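Long-range contacts in cytochrome C-550 (Paracoccus versutus, PDB 2BH4), which probably shuttles single electrons between redox partners through a covalently bound heme c, here in a variant whose axial methionine is replaced by lysine: residues V21-G26 and N38-V43; R45-V50 and L60-K65. The protein carries 1 engineered substitution. One frame throughout, in Å; residues are numbered along the deposited sequence.

Contact 1: residues V21-G26 and N38-V43; sequences VQAPDG and NLYGVV. With HEC (heme c), chain B.
The side-chain oxygen of Asn38 takes two backbone N-H groups at once: Gln22 N lies 3.0 Å from Asn38 OD1, and Tyr40 N approaches the same oxygen from the opposite face of the amide plane. The first donor is tilted 24° from the carbonyl plane; the second, which closes an Asx turn, stands well above it. The other half of the amide is used as well. Asn38 ND2 donates to Gln22 O over 2.9 Å, meeting a lone pair in the carbonyl plane, so the side chain bonds to both the N-H and the C=O of Gln22 and the amide's flip is fixed. Its CG lies anti to the backbone N (chi1 -171°), which carries the amide across to strand 21-22.

Beside this polar pairing the Tyr40 ring lies against Ala23 and Pro24, the first two residues of a type I turn. Ala23 CA sits 4.0 Å from the ring centroid and Pro24 CD 3.9 Å, both CH-pi contacts over one face, with the proline ring crossing the tyrosine side chain at about a right angle. Deeper in, Val21 CG1 packs 4.0 Å from Tyr40 CB.

Leu39 points its methyl groups at the heme, CD1 coming 3.6 Å from HEC CHB. Leu39 and Val42 also touch Leu115, so this segment packs on both the heme and helix 108-117, while Val43 reaches on to helix 73-81 and Val21 of strand 21-22 packs on Phe12 and Ile29.

Contact 2: residues R45-V50 and L60-K65; sequences RKIASV and LEVAEK. With HEC (heme c), chain B.
Ile47 and Ala48 lay a heme-propionate-binding loop of this class I cytochrome c fold against helix 57-65, and the packing of side chain on side chain is apolar. Ala63 CB meets Ile47 CB at 4.2 Å and also touches Ala48 CB, while Ile47 CG2, set anti to its own N, reaches Val62 CG1 obliquely at 4.2 Å. The same Ala63 CB comes 3.4 Å from the backbone Ile47 O. At the more exposed end Leu60 CD2 leans on Ala48 CB. Val62 continues the packing to Leu87 of helix 83-91, and Ile47 to Trp71.

Between the two segments themselves, polar bridging runs through water: one molecule accepts from Lys46 NZ at 2.8 Å and donates to Ala63 O at 2.9 Å. Within the loop Ser49 OG donates to Lys46 O, three residues back.

At the heme, one propionate is held by two donors from the loop, Ala48 N giving a hydrogen bond to HEC O2A and Arg45 NH2 one of 2.9 Å to HEC O1A. These bonds, with the positive guanidinium nearby, would tend to stabilise the carboxylate in its ionised form. HEC O1A sits at the guanidinium edge, while Val50 CG2 rests 3.2 Å above the centre of the Arg45 guanidinium face.

How the contacts relate
The two contacts follow in series along the chain, contact 1 closing at Val43 before contact 2 opens at Arg45, and they lie about 17 Å apart, centre to centre. Arg45 joins them: its NH1 is 2.9 Å from Asn38 O, a probable hydrogen bond made by the same guanidinium that reaches the heme. The loop between strand 21-22 and helix 57-65 thus supplies one segment to each contact. Contact 1 ties this loop back to the strand and contact 2 ties it forward to the helix. Successive parts of the loop also line the heme pocket, with Leu39 coming from contact 1 and Arg45, Ala48 and Val50 from contact 2.

Contact 1: residues V21-G26 and N38-V43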
loop_
_atom_site.group_PDB
_atom_site.type_symbol
_atom_site.label_atom_id
_atom_site.label_comp_id
_atom_site.label_asym_id
_atom_site.label_seq_id
_atom_site.Cartn_x
_atom_site.Cartn_y
_atom_site.Cartn_z
ATOM N N VAL A 21 -6.718 -2.061 8.380
ATOM C CA VAL A 21 -5.569 -1.543 9.125
ATOM C C VAL A 21 -5.770 -2.100 10.529
ATOM O O VAL A 21 -6.640 -1.631 11.285
ATOM C CB VAL A 21 -5.508 -0.008 9.127
ATOM C CG1 VAL A 21 -4.302 0.481 9.924
ATOM C CG2 VAL A 21 -5.447 0.520 7.691
ATOM N N GLN A 22 -5.016 -3.144 10.835
ATOM C CA GLN A 22 -5.144 -3.868 12.102
ATOM C C GLN A 22 -3.776 -4.050 12.748
ATOM O O GLN A 22 -2.842 -4.552 12.135
ATOM C CB GLN A 22 -5.803 -5.228 11.851
ATOM C CG GLN A 22 -6.226 -5.946 13.117
ATOM C CD GLN A 22 -6.753 -7.338 12.821
ATOM O OE1 GLN A 22 -5.990 -8.293 12.685
ATOM N NE2 GLN A 22 -8.068 -7.451 12.707
ATOM N N ALA A 23 -3.661 -3.643 14.005
ATOM C CA ALA A 23 -2.381 -3.738 14.701
ATOM C C ALA A 23 -1.974 -5.187 15.015
ATOM O O ALA A 23 -2.823 -6.078 15.002
ATOM C CB ALA A 23 -2.427 -2.897 15.957
ATOM N N PRO A 24 -0.668 -5.438 15.238
ATOM C CA PRO A 24 -0.214 -6.813 15.520
ATOM C C PRO A 24 -0.930 -7.500 16.683
ATOM O O PRO A 24 -0.975 -8.737 16.712
ATOM C CB PRO A 24 1.280 -6.633 15.805
ATOM C CG PRO A 24 1.647 -5.420 15.005
ATOM C CD PRO A 24 0.472 -4.503 15.179
ATOM N N ASP A 25 -1.508 -6.734 17.607
ATOM C CA ASP A 25 -2.266 -7.329 18.726
ATOM C C ASP A 25 -3.747 -7.587 18.395
ATOM O O ASP A 25 -4.540 -7.966 19.268
ATOM C CB ASP A 25 -2.122 -6.476 20.001
ATOM C CG ASP A 25 -2.858 -5.157 19.932
ATOM O OD1 ASP A 25 -3.487 -4.852 18.901
ATOM O OD2 ASP A 25 -2.826 -4.421 20.949
ATOM N N GLY A 26 -4.115 -7.394 17.132
ATOM C CA GLY A 26 -5.474 -7.659 16.662
ATOM C C GLY A 26 -6.442 -6.494 16.700
ATOM O O GLY A 26 -7.561 -6.594 16.214
ATOM N N ASN A 38 -3.203 -6.438 4.878
ATOM C CA ASN A 38 -3.263 -5.496 5.991
ATOM C C ASN A 38 -2.243 -4.385 5.724
ATOM O O ASN A 38 -1.082 -4.657 5.371
ATOM C CB ASN A 38 -2.899 -6.252 7.273
ATOM C CG ASN A 38 -3.123 -5.456 8.557
ATOM O OD1 ASN A 38 -3.445 -4.266 8.570
ATOM N ND2 ASN A 38 -3.001 -6.160 9.674
ATOM N N LEU A 39 -2.698 -3.141 5.875
ATOM C CA LEU A 39 -1.847 -1.971 5.633
ATOM C C LEU A 39 -1.301 -1.334 6.899
ATOM O O LEU A 39 -0.537 -0.372 6.803
ATOM C CB LEU A 39 -2.562 -0.937 4.743
ATOM C CG LEU A 39 -2.901 -1.410 3.325
ATOM C CD1 LEU A 39 -3.635 -0.353 2.538
ATOM C CD2 LEU A 39 -1.662 -1.860 2.586
ATOM N N TYR A 40 -1.649 -1.859 8.075
ATOM C CA TYR A 40 -0.963 -1.417 9.273
ATOM C C TYR A 40 0.535 -1.619 9.045
ATOM O O TYR A 40 0.967 -2.690 8.653
ATOM C CB TYR A 40 -1.354 -2.208 10.521
ATOM C CG TYR A 40 -0.486 -1.842 11.711
ATOM C CD1 TYR A 40 0.756 -2.441 11.917
ATOM C CD2 TYR A 40 -0.884 -0.842 12.587
ATOM C CE1 TYR A 40 1.573 -2.053 12.984
ATOM C CE2 TYR A 40 -0.103 -0.468 13.654
ATOM C CZ TYR A 40 1.122 -1.063 13.856
ATOM O OH TYR A 40 1.885 -0.657 14.933
ATOM N N GLY A 41 1.352 -0.631 9.409
ATOM C CA GLY A 41 2.791 -0.798 9.282
ATOM C C GLY A 41 3.374 -0.841 7.892
ATOM O O GLY A 41 4.534 -1.205 7.728
ATOM N N VAL A 42 2.600 -0.459 6.886
ATOM C CA VAL A 42 3.076 -0.556 5.515
ATOM C C VAL A 42 4.217 0.413 5.204
ATOM O O VAL A 42 5.083 0.112 4.374
ATOM C CB VAL A 42 1.922 -0.424 4.488
ATOM C CG1 VAL A 42 1.341 0.990 4.473
ATOM C CG2 VAL A 42 2.380 -0.868 3.106
ATOM N N VAL A 43 4.232 1.585 5.846
ATOM C CA VAL A 43 5.306 2.535 5.556
ATOM C C VAL A 43 6.621 1.980 6.095
ATOM O O VAL A 43 6.743 1.672 7.303
ATOM C CB VAL A 43 5.023 3.929 6.107
ATOM C CG1 VAL A 43 6.161 4.878 5.733
ATOM C CG2 VAL A 43 3.690 4.447 5.590
HETATM FE FE HEC B . -4.604 -1.921 -2.449
HETATM C CHA HEC B . -1.850 -3.904 -2.605
HETATM C CHB HEC B . -2.781 0.481 -0.840
HETATM C CHC HEC B . -7.259 0.241 -2.629
HETATM C CHD HEC B . -6.618 -4.469 -3.485
HETATM N NA HEC B . -2.690 -1.754 -1.850
HETATM C C1A HEC B . -1.678 -2.674 -2.017
HETATM C C2A HEC B . -0.441 -2.174 -1.488
HETATM C C3A HEC B . -0.706 -0.950 -1.004
HETATM C C4A HEC B . -2.115 -0.665 -1.223
HETATM C CMA HEC B . 0.299 -0.003 -0.344
HETATM C CAA HEC B . 0.881 -2.951 -1.450
HETATM C CBA HEC B . 0.899 -3.730 -0.137
HETATM C CGA HEC B . 2.095 -4.624 0.094
HETATM O O1A HEC B . 2.047 -5.413 1.094
HETATM O O2A HEC B . 3.095 -4.567 -0.673
HETATM N NB HEC B . -4.959 0.001 -1.844
HETATM C C1B HEC B . -4.088 0.784 -1.120
HETATM C C2B HEC B . -4.756 2.030 -0.811
HETATM C C3B HEC B . -5.966 1.982 -1.350
HETATM C C4B HEC B . -6.144 0.691 -1.987
HETATM C CMB HEC B . -4.126 3.166 0.010
HETATM C CAB HEC B . -7.034 3.095 -1.332
HETATM C CBB HEC B . -6.649 4.252 -1.949
HETATM N NC HEC B . -6.542 -2.068 -2.939
HETATM C C1C HEC B . -7.477 -1.076 -3.003
HETATM C C2C HEC B . -8.745 -1.620 -3.435
HETATM C C3C HEC B . -8.597 -2.928 -3.680
HETATM C C4C HEC B . -7.208 -3.224 -3.346
HETATM C CMC HEC B . -10.023 -0.771 -3.586
HETATM C CAC HEC B . -9.640 -3.975 -4.160
HETATM C CBC HEC B . -10.440 -3.754 -5.239
HETATM N ND HEC B . -4.298 -3.831 -2.958
HETATM C C1D HEC B . -5.276 -4.713 -3.397
HETATM C C2D HEC B . -4.655 -5.943 -3.835
HETATM C C3D HEC B . -3.204 -5.767 -3.577
HETATM C C4D HEC B . -3.033 -4.412 -3.037
HETATM C CMD HEC B . -5.301 -7.205 -4.415
HETATM C CAD HEC B . -2.130 -6.808 -3.947
HETATM C CBD HEC B . -1.599 -6.298 -5.301
HETATM C CGD HEC B . -0.841 -7.351 -6.104
HETATM O O1D HEC B . -0.550 -8.431 -5.545
HETATM O O2D HEC B . -0.498 -7.092 -7.287
#

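Contact 2: residues R45-V50 and L60-K65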
loop_
_atom_site.group_PDB
_atom_site.type_symbol
_atom_site.label_atom_id
_atom_site.label_comp_id
_atom_site.label_asym_id
_atom_site.label_seq_id
_atom_site.Cartn_x
_atom_site.Cartn_y
_atom_site.Cartn_z
ATOM N N ARG A 45 7.767 -0.923 5.079
ATOM C CA ARG A 45 7.668 -2.383 4.966
ATOM C C ARG A 45 8.227 -2.872 3.635
ATOM O O ARG A 45 7.956 -2.290 2.588
ATOM C CB ARG A 45 6.200 -2.824 5.092
ATOM C CG ARG A 45 5.983 -4.315 5.221
ATOM C CD ARG A 45 4.560 -4.609 5.700
ATOM N NE ARG A 45 3.560 -4.503 4.637
ATOM C CZ ARG A 45 2.245 -4.408 4.827
ATOM N NH1 ARG A 45 1.747 -4.244 6.047
ATOM N NH2 ARG A 45 1.435 -4.377 3.774
ATOM N N LYS A 46 8.985 -3.969 3.673
ATOM C CA LYS A 46 9.440 -4.604 2.427
ATOM C C LYS A 46 8.275 -4.813 1.465
ATOM O O LYS A 46 7.198 -5.258 1.859
ATOM C CB LYS A 46 10.126 -5.937 2.720
ATOM C CG LYS A 46 10.618 -6.667 1.497
ATOM C CD LYS A 46 11.231 -8.025 1.892
ATOM C CE LYS A 46 11.381 -8.962 0.723
ATOM N NZ LYS A 46 12.168 -8.431 -0.367
ATOM N N ILE A 47 8.494 -4.473 0.199
ATOM C CA ILE A 47 7.475 -4.671 -0.831
ATOM C C ILE A 47 6.985 -6.116 -0.824
ATOM O O ILE A 47 7.789 -7.054 -0.815
ATOM C CB ILE A 47 8.047 -4.364 -2.238
ATOM C CG1 ILE A 47 8.664 -2.959 -2.311
ATOM C CG2 ILE A 47 6.999 -4.528 -3.314
ATOM C CD1 ILE A 47 7.718 -1.823 -2.110
ATOM N N ALA A 48 5.660 -6.289 -0.859
ATOM C CA ALA A 48 5.034 -7.610 -1.024
ATOM C C ALA A 48 5.554 -8.657 -0.050
ATOM O O ALA A 48 5.973 -9.752 -0.471
ATOM C CB ALA A 48 5.187 -8.075 -2.471
ATOM N N SER A 49 5.487 -8.343 1.243
ATOM C CA SER A 49 6.066 -9.222 2.278
ATOM C C SER A 49 5.111 -9.675 3.379
ATOM O O SER A 49 5.553 -10.322 4.350
ATOM C CB SER A 49 7.294 -8.562 2.909
ATOM O OG SER A 49 6.968 -7.365 3.596
ATOM N N VAL A 50 3.821 -9.390 3.237
ATOM C CA VAL A 50 2.870 -9.823 4.262
ATOM C C VAL A 50 2.713 -11.349 4.225
ATOM O O VAL A 50 2.385 -11.926 3.196
ATOM C CB VAL A 50 1.517 -9.120 4.098
ATOM C CG1 VAL A 50 0.501 -9.673 5.086
ATOM C CG2 VAL A 50 1.697 -7.620 4.318
ATOM N N LEU A 60 5.548 -9.216 -6.927
ATOM C CA LEU A 60 6.559 -10.167 -6.453
ATOM C C LEU A 60 7.883 -9.976 -7.193
ATOM O O LEU A 60 8.963 -10.119 -6.609
ATOM C CB LEU A 60 6.058 -11.614 -6.582
ATOM C CG LEU A 60 4.947 -12.029 -5.619
ATOM C CD1 LEU A 60 4.414 -13.403 -6.007
ATOM C CD2 LEU A 60 5.438 -12.008 -4.196
ATOM N N GLU A 61 7.807 -9.663 -8.484
ATOM C CA GLU A 61 9.013 -9.423 -9.283
ATOM C C GLU A 61 9.714 -8.162 -8.834
ATOM O O GLU A 61 10.936 -8.118 -8.745
ATOM C CB GLU A 61 8.675 -9.354 -10.762
ATOM C CG GLU A 61 9.897 -9.160 -11.637
ATOM C CD GLU A 61 9.610 -9.314 -13.130
ATOM O OE1 GLU A 61 8.692 -10.069 -13.506
ATOM O OE2 GLU A 61 10.332 -8.690 -13.924
ATOM N N VAL A 62 8.942 -7.144 -8.478
ATOM C CA VAL A 62 9.541 -5.929 -7.934
ATOM C C VAL A 62 10.370 -6.286 -6.711
ATOM O O VAL A 62 11.508 -5.883 -6.601
ATOM C CB VAL A 62 8.479 -4.866 -7.538
ATOM C CG1 VAL A 62 9.155 -3.679 -6.816
ATOM C CG2 VAL A 62 7.745 -4.365 -8.761
ATOM N N ALA A 63 9.784 -7.052 -5.794
ATOM C CA ALA A 63 10.475 -7.401 -4.564
ATOM C C ALA A 63 11.685 -8.288 -4.840
ATOM O O ALA A 63 12.737 -8.068 -4.247
ATOM C CB ALA A 63 9.519 -8.057 -3.591
ATOM N N GLU A 64 11.518 -9.268 -5.722
ATOM C CA GLU A 64 12.588 -10.229 -6.054
ATOM C C GLU A 64 13.809 -9.548 -6.611
ATOM O O GLU A 64 14.951 -9.891 -6.235
ATOM C CB GLU A 64 12.089 -11.255 -7.074
ATOM C CG GLU A 64 13.145 -12.278 -7.546
ATOM C CD GLU A 64 12.793 -12.972 -8.857
ATOM O OE1 GLU A 64 11.709 -12.716 -9.429
ATOM O OE2 GLU A 64 13.631 -13.776 -9.336
ATOM N N LYS A 65 13.585 -8.595 -7.507
ATOM C CA LYS A 65 14.680 -7.928 -8.214
ATOM C C LYS A 65 15.272 -6.762 -7.439
ATOM O O LYS A 65 16.356 -6.281 -7.760
ATOM C CB LYS A 65 14.200 -7.500 -9.595
ATOM C CG LYS A 65 13.987 -8.689 -10.517
ATOM C CD LYS A 65 12.959 -8.398 -11.572
ATOM C CE LYS A 65 13.373 -7.332 -12.577
ATOM N NZ LYS A 65 12.168 -6.879 -13.338
HETATM FE FE HEC B . -4.604 -1.921 -2.449
HETATM C CHA HEC B . -1.850 -3.904 -2.605
HETATM C CHB HEC B . -2.781 0.481 -0.840
HETATM C CHC HEC B . -7.259 0.241 -2.629
HETATM C CHD HEC B . -6.618 -4.469 -3.485
HETATM N NA HEC B . -2.690 -1.754 -1.850
HETATM C C1A HEC B . -1.678 -2.674 -2.017
HETATM C C2A HEC B . -0.441 -2.174 -1.488
HETATM C C3A HEC B . -0.706 -0.950 -1.004
HETATM C C4A HEC B . -2.115 -0.665 -1.223
HETATM C CMA HEC B . 0.299 -0.003 -0.344
HETATM C CAA HEC B . 0.881 -2.951 -1.450
HETATM C CBA HEC B . 0.899 -3.730 -0.137
HETATM C CGA HEC B . 2.095 -4.624 0.094
HETATM O O1A HEC B . 2.047 -5.413 1.094
HETATM O O2A HEC B . 3.095 -4.567 -0.673
HETATM N NB HEC B . -4.959 0.001 -1.844
HETATM C C1B HEC B . -4.088 0.784 -1.120
HETATM C C2B HEC B . -4.756 2.030 -0.811
HETATM C C3B HEC B . -5.966 1.982 -1.350
HETATM C C4B HEC B . -6.144 0.691 -1.987
HETATM C CMB HEC B . -4.126 3.166 0.010
HETATM C CAB HEC B . -7.034 3.095 -1.332
HETATM C CBB HEC B . -6.649 4.252 -1.949
HETATM N NC HEC B . -6.542 -2.068 -2.939
HETATM C C1C HEC B . -7.477 -1.076 -3.003
HETATM C C2C HEC B . -8.745 -1.620 -3.435
HETATM C C3C HEC B . -8.597 -2.928 -3.680
HETATM C C4C HEC B . -7.208 -3.224 -3.346
HETATM C CMC HEC B . -10.023 -0.771 -3.586
HETATM C CAC HEC B . -9.640 -3.975 -4.160
HETATM C CBC HEC B . -10.440 -3.754 -5.239
HETATM N ND HEC B . -4.298 -3.831 -2.958
HETATM C C1D HEC B . -5.276 -4.713 -3.397
HETATM C C2D HEC B . -4.655 -5.943 -3.835
HETATM C C3D HEC B . -3.204 -5.767 -3.577
HETATM C C4D HEC B . -3.033 -4.412 -3.037
HETATM C CMD HEC B . -5.301 -7.205 -4.415
HETATM C CAD HEC B . -2.130 -6.808 -3.947
HETATM C CBD HEC B . -1.599 -6.298 -5.301
HETATM C CGD HEC B . -0.841 -7.351 -6.104
HETATM O O1D HEC B . -0.550 -8.431 -5.545
HETATM O O2D HEC B . -0.498 -7.092 -7.287
HETATM O O HOH W 1 13.186 -10.191 -2.353
#